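Local structure of glucuronoarabinoxylan endo-1,4-beta-xylanase (Clostridium papyrosolvens, 4FMV) at residues S3-L9 with V301-P307; L48-I54 with Y120-Y124; D56-T60 with E116-Y120; S344-S350 with G362-V367. The protein probably hydrolyses beta-1,4 linkages within xylan chains as a family 30 glycoside hydrolase, this chain being its (beta/alpha)8 barrel and beta-rich side domain. All coordinates share one frame; numbering follows the deposited sequence.

Contact 1 (S3-L9 with V301-P307); sequences SDVTVNL and VDATATP
Val-7 and Ala-303 form an antiparallel non-hydrogen-bonded pair between strand 5-8 and the end of strand 299-303. The pair lies in the beta-rich side domain that accompanies the (beta/alpha)8 barrel in family 30 enzymes. The tight part is the apolar face. Val-7 CG2 lies 4.1 Å from Ala-303 CB. Its other methyl, CG1, stands opposite the backbone N (chi1 -179°) and meets Val-301 CG2. Strand 311-318 covers this face, with Ala-315 touching both Val-7 and Ala-303. Further along, Val-5 CG2 comes within 3.5 Å of Pro-307 CG, where the valine crosses the proline ring at a slant.

Asn-8 N donates to Asp-302 O at 2.8 Å. The bond from Thr-304 N to Thr-6 O is longer, 3.2 Å, and its donor is tilted from the carbonyl plane. Beyond it a side chain takes over from the backbone: Thr-6 N donates to Thr-304 OG1 at 2.9 Å in a nearly straight bond (174°).

The other face, with Thr-6, Asn-8 and Asp-302, is looser and partly exposed. Its polar ends look beyond the pair. Asn-8 OD1 is bonded to Asn-342, and Asp-302 OD2 to Ser-11. Ser-3 is exposed at the outer end. Its OG donates to Pro-307 O at 3.0 Å, in the carbonyl plane and on a lone pair, with a C=O...donor angle of 117°.

Contact 2 (L48-I54 with Y120-Y124); sequences LRIEEGI and YLNAY
Tyr-124 carries Ile-50 on one ring face and Leu-48 at its edge. Ile-50 CG1 sits 3.9 Å from the Tyr-124 ring centroid, only 9° off the ring normal, a CH-pi contact. Leu-48 CD1 approaches the edge, 4.2 Å from Tyr-124 CE2. The Tyr-120 ring has Ile-54 CG2 and a water near its plane. Ile-50 CG2 reaches this ring at 4.0 Å from Tyr-120 CZ, and also touches Tyr-124 CD1. With chi1 at -58° CG1 covers the face of Tyr-124, while CG2, anti to the backbone N, touches both rings. Ile-50 CD1 meets Leu-121 CD2.

No direct hydrogen bond joins the segments. Two waters do so. One links Tyr-124 OH to Arg-49 O and Glu-51 N. The other accepts from Tyr-120 OH at 2.6 Å and donates to Ile-50 O. The CB of Arg-49 is directed away from the helix. Its guanidinium grips Glu-51 end-on, with NH1 to OE1 and NH2 to OE2. NH2 also pairs with Glu-52 OE1, while Glu-52 OE2 binds Asn-89. Trp-66 adds an edge-to-face partner for Tyr-124. Strand 45-49 and its following loop thus pack on helix 114-130 in the strand-inside, helix-outside layering of a (beta/alpha)8 barrel.

Contact 3 (D56-T60 with E116-Y120); sequences DAWKT and EYAQY
Trp-58 and Tyr-120 bring the two backbones closest, with 7.3 Å between their CA atoms. Residues 57-59 have helical backbone angles but lack the regular helix bonds; Lys-59 N does bond to Asp-56 O. Residues 116-120 are regular helix, with Tyr-120 N bonded to Glu-116 O.

The Trp-58 ring is clamped between its neighbour in sequence and the helix. Lys-59 CG lies over one face, 3.5 Å above the ring plane. On the opposite face Tyr-120 turns its edge to the indole in a T-shaped pair, with planes 72° apart. Tyr-120 CD1 is 3.6 Å from Trp-58 NE1. The helix backbone shares this face: Tyr-120 CA stands 3.8 Å from the centroid of the six-membered ring, a CH-pi contact. Trp-58 CG lies between the backbone N and the carbonyl carbon (chi1 67°), which sends the ring toward the helix.

At the ring's edge, in its plane, are Glu-116 CG and a water. The water accepts from Trp-58 NE1 at 2.9 Å. It donates to Asp-56 OD1 and to Glu-116 OE1, and so mediates between two acidic groups that do not touch. The extended Lys-59 chain passes the ring and places NZ 3.1 Å from Glu-116 OE1, a salt bridge. Glu-116 OE2 has a second cation in Lys-113. Asp-56 OD1 is also bonded to Ser-93.

The contact packs the loop between strand 45-49 and helix 67-78 on helix 114-130, with Pro-91 and Met-94 of another loop beside Tyr-120 and Glu-116.

Contact 4 (S344-S350 with G362-V367); sequences SASSVVS and GANIAV
Val-367 lays its two methyls over different parts of residues 344-350. CG2 meets Val-348 CG1 at 4.0 Å, the two side chains crossing at about a right angle. CG1, opposite the backbone N (chi1 169°), rests against a polar atom instead, 3.2 Å from Ala-345 O. Val-348 CG2 packs at 4.0 Å on Ile-365 CB. Val-348, Ile-365 and Val-367 share one face. Phe-384 of strand 380-387 covers Val-348 and Ile-365, and Phe-372 of strand 371-376 covers Ile-365 and Val-367.

The segments lie on the two arms of a beta hairpin, strands 347-353 and 360-366, in the beta-rich side domain. Val-348 and Ile-365 form an antiparallel hydrogen-bonded pair. Val-348 N donates to Ile-365 O at 3.0 Å, in the carbonyl plane. Ile-365 N donates back to Val-348 O at 2.9 Å in an almost straight bond (175°). Beyond this pair Val-367 N makes a weak bond to Ser-346 O.

The opposite face carries Ser-347 and Ala-366, and is more open. Ser-347 CB lies 3.4 Å from Ile-365 O. Toward the turn, Val-349 and Asn-364 lie side by side and point the same way. Asn-364 OD1 comes within 3.3 Å of the Val-349 CG1 methyl. Past them Ser-350 OG, held between its backbone N and carbonyl carbon (chi1 68°), reaches across and bonds weakly to Ala-363 O.

How the contacts relate
The chain starts in the side domain, where residues 3-9 form one half of contact 1. It then runs through the (beta/alpha)8 barrel and returns at residues 301-307. Contact 1 thus closes a loop that holds nearly the whole barrel. Contacts 2 and 3 are nested inside it. Both close loops on helix 114-130, that of contact 3 lying within that of contact 2. They share Tyr-120, and their centres are about 8 Å apart. Contact 4 follows contact 1 in series and closes a short hairpin. It lies in the side domain with contact 1, their centres about 17 Å apart, and Leu-9 packs on Ser-344. Contacts 2 and 3 lie across the chain's centre, on the barrel.

Contact 1 (S3-L9 with V301-P307)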
loop_
_atom_site.group_PDB
_atom_site.type_symbol
_atom_site.label_atom_id
_atom_site.label_comp_id
_atom_site.label_asym_id
_atom_site.label_seq_id
_atom_site.Cartn_x
_atom_site.Cartn_y
_atom_site.Cartn_z
ATOM N N SER A 3 25.216 -4.726 18.024
ATOM C CA SER A 3 25.792 -3.609 17.280
ATOM C C SER A 3 24.844 -2.404 17.233
ATOM O O SER A 3 23.624 -2.560 17.222
ATOM C CB SER A 3 26.151 -4.046 15.862
ATOM O OG SER A 3 25.082 -3.786 14.974
ATOM N N ASP A 4 25.413 -1.201 17.208
ATOM C CA ASP A 4 24.627 0.025 17.221
ATOM C C ASP A 4 23.923 0.197 15.894
ATOM O O ASP A 4 24.395 -0.281 14.863
ATOM C CB ASP A 4 25.512 1.259 17.434
ATOM C CG ASP A 4 26.123 1.328 18.820
ATOM O OD1 ASP A 4 25.805 0.476 19.675
ATOM O OD2 ASP A 4 26.928 2.259 19.052
ATOM N N VAL A 5 22.800 0.899 15.917
ATOM C CA VAL A 5 22.164 1.346 14.693
ATOM C C VAL A 5 22.623 2.772 14.418
ATOM O O VAL A 5 22.573 3.633 15.304
ATOM C CB VAL A 5 20.631 1.332 14.814
ATOM C CG1 VAL A 5 19.993 2.140 13.680
ATOM C CG2 VAL A 5 20.119 -0.085 14.789
ATOM N N THR A 6 23.092 3.012 13.200
ATOM C CA THR A 6 23.418 4.363 12.748
ATOM C C THR A 6 22.284 4.876 11.868
ATOM O O THR A 6 21.979 4.284 10.836
ATOM C CB THR A 6 24.723 4.374 11.940
ATOM O OG1 THR A 6 25.775 3.795 12.723
ATOM C CG2 THR A 6 25.112 5.794 11.560
ATOM N N VAL A 7 21.633 5.953 12.287
ATOM C CA VAL A 7 20.594 6.566 11.460
ATOM C C VAL A 7 21.188 7.800 10.795
ATOM O O VAL A 7 21.561 8.763 11.476
ATOM C CB VAL A 7 19.336 6.928 12.283
ATOM C CG1 VAL A 7 18.264 7.551 11.389
ATOM C CG2 VAL A 7 18.781 5.693 12.955
ATOM N N ASN A 8 21.331 7.768 9.472
ATOM C CA ASN A 8 21.955 8.913 8.817
ATOM C C ASN A 8 20.857 9.745 8.216
ATOM O O ASN A 8 20.323 9.430 7.160
ATOM C CB ASN A 8 22.921 8.450 7.721
ATOM C CG ASN A 8 23.571 9.619 6.977
ATOM O OD1 ASN A 8 23.479 10.770 7.403
ATOM N ND2 ASN A 8 24.229 9.320 5.862
ATOM N N LEU A 9 20.588 10.863 8.870
ATOM C CA LEU A 9 19.454 11.715 8.535
ATOM C C LEU A 9 19.738 12.467 7.246
ATOM O O LEU A 9 18.843 13.072 6.656
ATOM C CB LEU A 9 19.210 12.709 9.672
ATOM C CG LEU A 9 18.797 12.066 10.994
ATOM C CD1 LEU A 9 18.825 13.064 12.140
ATOM C CD2 LEU A 9 17.409 11.424 10.845
ATOM N N VAL A 301 15.336 7.178 5.233
ATOM C CA VAL A 301 16.757 7.502 5.275
ATOM C C VAL A 301 17.540 6.258 5.672
ATOM O O VAL A 301 16.961 5.290 6.177
ATOM C CB VAL A 301 17.053 8.637 6.272
ATOM C CG1 VAL A 301 16.288 9.899 5.875
ATOM C CG2 VAL A 301 16.678 8.212 7.687
ATOM N N ASP A 302 18.851 6.282 5.430
ATOM C CA ASP A 302 19.720 5.152 5.751
ATOM C C ASP A 302 19.777 4.868 7.231
ATOM O O ASP A 302 20.041 5.762 8.021
ATOM C CB ASP A 302 21.148 5.417 5.274
ATOM C CG ASP A 302 21.378 4.951 3.872
ATOM O OD1 ASP A 302 20.845 3.872 3.529
ATOM O OD2 ASP A 302 22.081 5.663 3.114
ATOM N N ALA A 303 19.553 3.614 7.594
ATOM C CA ALA A 303 19.701 3.166 8.972
ATOM C C ALA A 303 20.191 1.725 8.973
ATOM O O ALA A 303 19.801 0.925 8.104
ATOM C CB ALA A 303 18.377 3.282 9.723
ATOM N N THR A 304 21.042 1.382 9.936
ATOM C CA THR A 304 21.524 0.010 9.999
ATOM C C THR A 304 20.287 -0.885 10.107
ATOM O O THR A 304 19.556 -0.817 11.094
ATOM C CB THR A 304 22.379 -0.144 11.253
ATOM O OG1 THR A 304 23.340 0.916 11.282
ATOM C CG2 THR A 304 23.094 -1.496 11.304
ATOM N N ALA A 305 20.103 -1.777 9.131
ATOM C CA ALA A 305 18.817 -2.473 8.968
ATOM C C ALA A 305 18.588 -3.717 9.831
ATOM O O ALA A 305 17.440 -4.045 10.204
ATOM C CB ALA A 305 18.542 -2.769 7.489
ATOM N N THR A 306 19.677 -4.422 10.123
ATOM C CA THR A 306 19.619 -5.653 10.916
ATOM C C THR A 306 20.760 -5.635 11.921
ATOM O O THR A 306 21.771 -6.319 11.720
ATOM C CB THR A 306 19.794 -6.896 10.019
ATOM O OG1 THR A 306 21.073 -6.823 9.362
ATOM C CG2 THR A 306 18.737 -6.946 8.970
ATOM N N PRO A 307 20.628 -4.818 12.989
ATOM C CA PRO A 307 21.709 -4.603 13.965
ATOM C C PRO A 307 21.996 -5.817 14.840
ATOM O O PRO A 307 23.060 -5.902 15.452
ATOM C CB PRO A 307 21.175 -3.461 14.833
ATOM C CG PRO A 307 19.700 -3.584 14.733
ATOM C CD PRO A 307 19.422 -4.039 13.327
#

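Contact 2 (L48-I54 with Y120-Y124)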
loop_
_atom_site.group_PDB
_atom_site.type_symbol
_atom_site.label_atom_id
_atom_site.label_comp_id
_atom_site.label_asym_id
_atom_site.label_seq_id
_atom_site.Cartn_x
_atom_site.Cartn_y
_atom_site.Cartn_z
ATOM N N LEU A 48 -10.206 1.800 -3.284
ATOM C CA LEU A 48 -11.576 1.456 -3.667
ATOM C C LEU A 48 -11.583 0.306 -4.678
ATOM O O LEU A 48 -10.618 0.111 -5.425
ATOM C CB LEU A 48 -12.272 2.649 -4.324
ATOM C CG LEU A 48 -12.127 4.032 -3.695
ATOM C CD1 LEU A 48 -12.756 5.068 -4.617
ATOM C CD2 LEU A 48 -12.775 4.045 -2.313
ATOM N N ARG A 49 -12.622 -0.519 -4.628
ATOM C CA ARG A 49 -12.862 -1.457 -5.716
ATOM C C ARG A 49 -13.925 -0.858 -6.635
ATOM O O ARG A 49 -14.974 -0.409 -6.162
ATOM C CB ARG A 49 -13.339 -2.802 -5.185
ATOM C CG ARG A 49 -13.896 -3.716 -6.285
ATOM C CD ARG A 49 -14.368 -5.051 -5.741
ATOM N NE ARG A 49 -15.368 -5.634 -6.634
ATOM C CZ ARG A 49 -16.650 -5.261 -6.642
ATOM N NH1 ARG A 49 -17.084 -4.314 -5.805
ATOM N NH2 ARG A 49 -17.508 -5.829 -7.487
ATOM N N ILE A 50 -13.657 -0.866 -7.940
ATOM C CA ILE A 50 -14.597 -0.349 -8.935
ATOM C C ILE A 50 -15.682 -1.394 -9.208
ATOM O O ILE A 50 -15.404 -2.479 -9.757
ATOM C CB ILE A 50 -13.860 -0.051 -10.261
ATOM C CG1 ILE A 50 -12.718 0.952 -10.040
ATOM C CG2 ILE A 50 -14.814 0.475 -11.339
ATOM C CD1 ILE A 50 -11.888 1.248 -11.310
ATOM N N GLU A 51 -16.937 -1.041 -8.937
ATOM C CA GLU A 51 -17.985 -2.063 -8.924
ATOM C C GLU A 51 -18.600 -2.259 -10.317
ATOM O O GLU A 51 -19.355 -1.418 -10.792
ATOM C CB GLU A 51 -19.070 -1.628 -7.918
ATOM C CG GLU A 51 -20.332 -2.461 -7.943
ATOM C CD GLU A 51 -20.083 -3.901 -7.525
ATOM O OE1 GLU A 51 -19.902 -4.157 -6.312
ATOM O OE2 GLU A 51 -20.044 -4.773 -8.408
ATOM N N GLU A 52 -18.331 -3.418 -10.926
ATOM C CA GLU A 52 -18.760 -3.710 -12.308
ATOM C C GLU A 52 -20.224 -4.122 -12.344
ATOM O O GLU A 52 -20.811 -4.238 -13.417
ATOM C CB GLU A 52 -17.871 -4.767 -12.996
ATOM C CG GLU A 52 -18.054 -6.225 -12.474
ATOM C CD GLU A 52 -17.108 -6.580 -11.333
ATOM O OE1 GLU A 52 -16.652 -5.662 -10.619
ATOM O OE2 GLU A 52 -16.827 -7.777 -11.129
ATOM N N GLY A 53 -20.813 -4.293 -11.160
ATOM C CA GLY A 53 -22.226 -4.601 -11.025
ATOM C C GLY A 53 -23.095 -3.512 -11.627
ATOM O O GLY A 53 -24.286 -3.716 -11.867
ATOM N N ILE A 54 -22.496 -2.345 -11.855
ATOM C CA ILE A 54 -23.151 -1.250 -12.566
ATOM C C ILE A 54 -23.532 -1.680 -13.990
ATOM O O ILE A 54 -24.497 -1.177 -14.562
ATOM C CB ILE A 54 -22.253 0.021 -12.609
ATOM C CG1 ILE A 54 -23.042 1.224 -13.128
ATOM C CG2 ILE A 54 -21.002 -0.209 -13.461
ATOM C CD1 ILE A 54 -22.419 2.558 -12.768
ATOM N N TYR A 120 -14.871 3.675 -19.650
ATOM C CA TYR A 120 -15.416 3.198 -18.384
ATOM C C TYR A 120 -14.553 3.665 -17.222
ATOM O O TYR A 120 -15.045 4.260 -16.255
ATOM C CB TYR A 120 -15.471 1.681 -18.438
ATOM C CG TYR A 120 -15.834 0.954 -17.159
ATOM C CD1 TYR A 120 -17.141 0.945 -16.686
ATOM C CD2 TYR A 120 -14.878 0.219 -16.462
ATOM C CE1 TYR A 120 -17.481 0.242 -15.535
ATOM C CE2 TYR A 120 -15.210 -0.484 -15.306
ATOM C CZ TYR A 120 -16.507 -0.471 -14.854
ATOM O OH TYR A 120 -16.850 -1.179 -13.726
ATOM N N LEU A 121 -13.255 3.388 -17.297
ATOM C CA LEU A 121 -12.341 3.870 -16.270
ATOM C C LEU A 121 -12.432 5.395 -16.132
ATOM O O LEU A 121 -12.441 5.932 -15.016
ATOM C CB LEU A 121 -10.900 3.436 -16.584
ATOM C CG LEU A 121 -10.677 1.921 -16.469
ATOM C CD1 LEU A 121 -9.212 1.587 -16.673
ATOM C CD2 LEU A 121 -11.158 1.421 -15.097
ATOM N N ASN A 122 -12.486 6.100 -17.258
ATOM C CA ASN A 122 -12.628 7.552 -17.201
ATOM C C ASN A 122 -13.938 7.974 -16.538
ATOM O O ASN A 122 -14.012 9.013 -15.912
ATOM C CB ASN A 122 -12.525 8.170 -18.599
ATOM C CG ASN A 122 -11.110 8.547 -18.961
ATOM O OD1 ASN A 122 -10.278 8.773 -18.084
ATOM N ND2 ASN A 122 -10.827 8.628 -20.256
ATOM N N ALA A 123 -14.982 7.171 -16.683
ATOM C CA ALA A 123 -16.264 7.558 -16.104
ATOM C C ALA A 123 -16.236 7.449 -14.572
ATOM O O ALA A 123 -16.898 8.220 -13.864
ATOM C CB ALA A 123 -17.421 6.728 -16.718
ATOM N N TYR A 124 -15.473 6.486 -14.069
ATOM C CA TYR A 124 -15.269 6.338 -12.628
ATOM C C TYR A 124 -14.495 7.522 -12.077
ATOM O O TYR A 124 -14.883 8.125 -11.081
ATOM C CB TYR A 124 -14.526 5.041 -12.315
ATOM C CG TYR A 124 -14.690 4.588 -10.877
ATOM C CD1 TYR A 124 -15.834 3.908 -10.474
ATOM C CD2 TYR A 124 -13.713 4.839 -9.924
ATOM C CE1 TYR A 124 -15.998 3.475 -9.161
ATOM C CE2 TYR A 124 -13.873 4.427 -8.596
ATOM C CZ TYR A 124 -15.017 3.731 -8.224
ATOM O OH TYR A 124 -15.202 3.304 -6.911
HETATM O O HOH W 1 -17.167 1.324 -6.983
HETATM O O HOH W 2 -14.987 -2.572 -12.623
#

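Contact 3 (D56-T60 with E116-Y120)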
loop_
_atom_site.group_PDB
_atom_site.type_symbol
_atom_site.label_atom_id
_atom_site.label_comp_id
_atom_site.label_asym_id
_atom_site.label_seq_id
_atom_site.Cartn_x
_atom_site.Cartn_y
_atom_site.Cartn_z
ATOM N N ASP A 56 -23.896 -1.731 -17.821
ATOM C CA ASP A 56 -23.743 -0.678 -18.826
ATOM C C ASP A 56 -24.322 0.667 -18.384
ATOM O O ASP A 56 -24.269 1.645 -19.142
ATOM C CB ASP A 56 -24.387 -1.085 -20.154
ATOM C CG ASP A 56 -23.736 -2.312 -20.766
ATOM O OD1 ASP A 56 -22.591 -2.648 -20.395
ATOM O OD2 ASP A 56 -24.389 -2.952 -21.611
ATOM N N ALA A 57 -24.867 0.713 -17.164
ATOM C CA ALA A 57 -25.601 1.894 -16.703
ATOM C C ALA A 57 -24.682 3.110 -16.590
ATOM O O ALA A 57 -25.152 4.255 -16.562
ATOM C CB ALA A 57 -26.313 1.604 -15.376
ATOM N N TRP A 58 -23.370 2.868 -16.533
ATOM C CA TRP A 58 -22.426 3.971 -16.514
ATOM C C TRP A 58 -22.518 4.831 -17.772
ATOM O O TRP A 58 -22.203 6.022 -17.734
ATOM C CB TRP A 58 -20.996 3.479 -16.341
ATOM C CG TRP A 58 -20.479 2.701 -17.486
ATOM C CD1 TRP A 58 -20.623 1.350 -17.689
ATOM C CD2 TRP A 58 -19.686 3.186 -18.579
ATOM N NE1 TRP A 58 -19.998 0.984 -18.851
ATOM C CE2 TRP A 58 -19.419 2.090 -19.417
ATOM C CE3 TRP A 58 -19.206 4.452 -18.945
ATOM C CZ2 TRP A 58 -18.662 2.207 -20.591
ATOM C CZ3 TRP A 58 -18.469 4.567 -20.111
ATOM C CH2 TRP A 58 -18.202 3.447 -20.918
ATOM N N LYS A 59 -22.930 4.224 -18.885
ATOM C CA LYS A 59 -23.054 4.956 -20.140
ATOM C C LYS A 59 -24.179 5.986 -20.088
ATOM O O LYS A 59 -24.119 7.006 -20.778
ATOM C CB LYS A 59 -23.287 4.001 -21.307
ATOM C CG LYS A 59 -22.202 2.930 -21.468
ATOM C CD LYS A 59 -22.362 2.236 -22.820
ATOM C CE LYS A 59 -21.384 1.084 -23.011
ATOM N NZ LYS A 59 -21.525 0.560 -24.409
ATOM N N THR A 60 -25.211 5.710 -19.295
ATOM C CA THR A 60 -26.334 6.648 -19.139
ATOM C C THR A 60 -26.222 7.538 -17.904
ATOM O O THR A 60 -27.125 8.310 -17.637
ATOM C CB THR A 60 -27.716 5.952 -19.150
ATOM O OG1 THR A 60 -27.832 5.079 -18.021
ATOM C CG2 THR A 60 -27.908 5.163 -20.430
ATOM N N GLU A 116 -13.688 1.211 -25.108
ATOM C CA GLU A 116 -14.809 1.346 -24.191
ATOM C C GLU A 116 -14.343 1.212 -22.737
ATOM O O GLU A 116 -14.811 1.937 -21.840
ATOM C CB GLU A 116 -15.919 0.331 -24.517
ATOM C CG GLU A 116 -17.283 0.738 -23.906
ATOM C CD GLU A 116 -18.398 -0.260 -24.190
ATOM O OE1 GLU A 116 -19.010 -0.763 -23.224
ATOM O OE2 GLU A 116 -18.675 -0.532 -25.372
ATOM N N TYR A 117 -13.407 0.304 -22.499
ATOM C CA TYR A 117 -12.926 0.075 -21.137
ATOM C C TYR A 117 -12.202 1.304 -20.580
ATOM O O TYR A 117 -12.368 1.649 -19.403
ATOM C CB TYR A 117 -12.036 -1.169 -21.060
ATOM C CG TYR A 117 -11.604 -1.537 -19.647
ATOM C CD1 TYR A 117 -12.542 -1.769 -18.643
ATOM C CD2 TYR A 117 -10.257 -1.676 -19.322
ATOM C CE1 TYR A 117 -12.151 -2.118 -17.367
ATOM C CE2 TYR A 117 -9.860 -2.019 -18.041
ATOM C CZ TYR A 117 -10.810 -2.235 -17.071
ATOM O OH TYR A 117 -10.417 -2.580 -15.795
ATOM N N ALA A 118 -11.419 1.976 -21.420
ATOM C CA ALA A 118 -10.780 3.224 -21.020
ATOM C C ALA A 118 -11.824 4.300 -20.725
ATOM O O ALA A 118 -11.641 5.095 -19.818
ATOM C CB ALA A 118 -9.807 3.707 -22.093
ATOM N N GLN A 119 -12.907 4.334 -21.497
ATOM C CA GLN A 119 -14.016 5.278 -21.224
ATOM C C GLN A 119 -14.717 4.962 -19.910
ATOM O O GLN A 119 -15.124 5.851 -19.165
ATOM C CB GLN A 119 -15.049 5.250 -22.354
ATOM C CG GLN A 119 -14.495 5.771 -23.647
ATOM C CD GLN A 119 -15.441 5.586 -24.801
ATOM O OE1 GLN A 119 -16.327 4.732 -24.770
ATOM N NE2 GLN A 119 -15.258 6.389 -25.840
ATOM N N TYR A 120 -14.871 3.675 -19.650
ATOM C CA TYR A 120 -15.416 3.198 -18.384
ATOM C C TYR A 120 -14.553 3.665 -17.222
ATOM O O TYR A 120 -15.045 4.260 -16.255
ATOM C CB TYR A 120 -15.471 1.681 -18.438
ATOM C CG TYR A 120 -15.834 0.954 -17.159
ATOM C CD1 TYR A 120 -17.141 0.945 -16.686
ATOM C CD2 TYR A 120 -14.878 0.219 -16.462
ATOM C CE1 TYR A 120 -17.481 0.242 -15.535
ATOM C CE2 TYR A 120 -15.210 -0.484 -15.306
ATOM C CZ TYR A 120 -16.507 -0.471 -14.854
ATOM O OH TYR A 120 -16.850 -1.179 -13.726
HETATM O O HOH W 3 -20.188 -1.261 -20.644
#

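Contact 4 (S344-S350 with G362-V367)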
loop_
_atom_site.group_PDB
_atom_site.type_symbol
_atom_site.label_atom_id
_atom_site.label_comp_id
_atom_site.label_asym_id
_atom_site.label_seq_id
_atom_site.Cartn_x
_atom_site.Cartn_y
_atom_site.Cartn_z
ATOM N N SER A 344 20.175 15.502 14.633
ATOM C CA SER A 344 19.855 14.870 15.905
ATOM C C SER A 344 18.462 15.225 16.418
ATOM O O SER A 344 17.718 15.972 15.777
ATOM C CB SER A 344 20.897 15.232 16.960
ATOM O OG SER A 344 20.653 14.522 18.160
ATOM N N ALA A 345 18.129 14.683 17.588
ATOM C CA ALA A 345 16.851 14.927 18.230
ATOM C C ALA A 345 17.104 15.262 19.686
ATOM O O ALA A 345 18.096 14.823 20.263
ATOM C CB ALA A 345 15.954 13.702 18.106
ATOM N N SER A 346 16.224 16.063 20.277
ATOM C CA SER A 346 16.364 16.434 21.680
ATOM C C SER A 346 15.964 15.242 22.541
ATOM O O SER A 346 16.570 14.971 23.587
ATOM C CB SER A 346 15.477 17.641 21.986
ATOM O OG SER A 346 14.542 17.839 20.932
ATOM N N SER A 347 14.938 14.533 22.070
ATOM C CA SER A 347 14.428 13.347 22.739
ATOM C C SER A 347 13.463 12.632 21.792
ATOM O O SER A 347 13.200 13.106 20.683
ATOM C CB SER A 347 13.683 13.745 24.007
ATOM O OG SER A 347 12.596 14.589 23.667
ATOM N N VAL A 348 12.928 11.499 22.232
ATOM C CA VAL A 348 11.939 10.783 21.436
ATOM C C VAL A 348 10.868 10.168 22.343
ATOM O O VAL A 348 11.101 9.940 23.529
ATOM C CB VAL A 348 12.576 9.638 20.598
ATOM C CG1 VAL A 348 13.775 10.148 19.755
ATOM C CG2 VAL A 348 12.990 8.493 21.504
ATOM N N VAL A 349 9.705 9.890 21.764
ATOM C CA VAL A 349 8.655 9.171 22.450
ATOM C C VAL A 349 8.465 7.896 21.649
ATOM O O VAL A 349 8.889 7.817 20.504
ATOM C CB VAL A 349 7.347 9.994 22.546
ATOM C CG1 VAL A 349 7.625 11.349 23.185
ATOM C CG2 VAL A 349 6.685 10.171 21.161
ATOM N N SER A 350 7.893 6.874 22.266
ATOM C CA SER A 350 7.770 5.589 21.614
ATOM C C SER A 350 6.341 5.087 21.679
ATOM O O SER A 350 5.555 5.508 22.525
ATOM C CB SER A 350 8.687 4.576 22.275
ATOM O OG SER A 350 8.240 4.283 23.577
ATOM N N GLY A 362 4.879 4.630 24.818
ATOM C CA GLY A 362 6.020 4.001 25.446
ATOM C C GLY A 362 6.792 4.954 26.328
ATOM O O GLY A 362 6.287 6.010 26.725
ATOM N N ALA A 363 8.035 4.580 26.611
ATOM C CA ALA A 363 8.897 5.376 27.474
ATOM C C ALA A 363 9.434 6.577 26.712
ATOM O O ALA A 363 9.959 6.419 25.614
ATOM C CB ALA A 363 10.052 4.518 27.987
ATOM N N ASN A 364 9.291 7.773 27.278
ATOM C CA ASN A 364 9.998 8.940 26.746
ATOM C C ASN A 364 11.488 8.789 27.009
ATOM O O ASN A 364 11.885 8.499 28.138
ATOM C CB ASN A 364 9.505 10.230 27.392
ATOM C CG ASN A 364 8.034 10.461 27.171
ATOM O OD1 ASN A 364 7.469 9.991 26.186
ATOM N ND2 ASN A 364 7.399 11.190 28.086
ATOM N N ILE A 365 12.309 8.981 25.978
ATOM C CA ILE A 365 13.743 8.714 26.094
ATOM C C ILE A 365 14.586 9.933 25.713
ATOM O O ILE A 365 14.399 10.514 24.645
ATOM C CB ILE A 365 14.173 7.503 25.220
ATOM C CG1 ILE A 365 13.177 6.345 25.353
ATOM C CG2 ILE A 365 15.596 7.032 25.577
ATOM C CD1 ILE A 365 13.479 5.177 24.413
ATOM N N ALA A 366 15.514 10.314 26.594
ATOM C CA ALA A 366 16.426 11.420 26.307
ATOM C C ALA A 366 17.441 11.021 25.237
ATOM O O ALA A 366 17.966 9.909 25.254
ATOM C CB ALA A 366 17.143 11.857 27.567
ATOM N N VAL A 367 17.710 11.930 24.307
ATOM C CA VAL A 367 18.784 11.729 23.344
ATOM C C VAL A 367 20.024 12.541 23.742
ATOM O O VAL A 367 20.000 13.767 23.799
ATOM C CB VAL A 367 18.337 12.026 21.889
ATOM C CG1 VAL A 367 19.534 12.062 20.949
ATOM C CG2 VAL A 367 17.341 10.981 21.421
#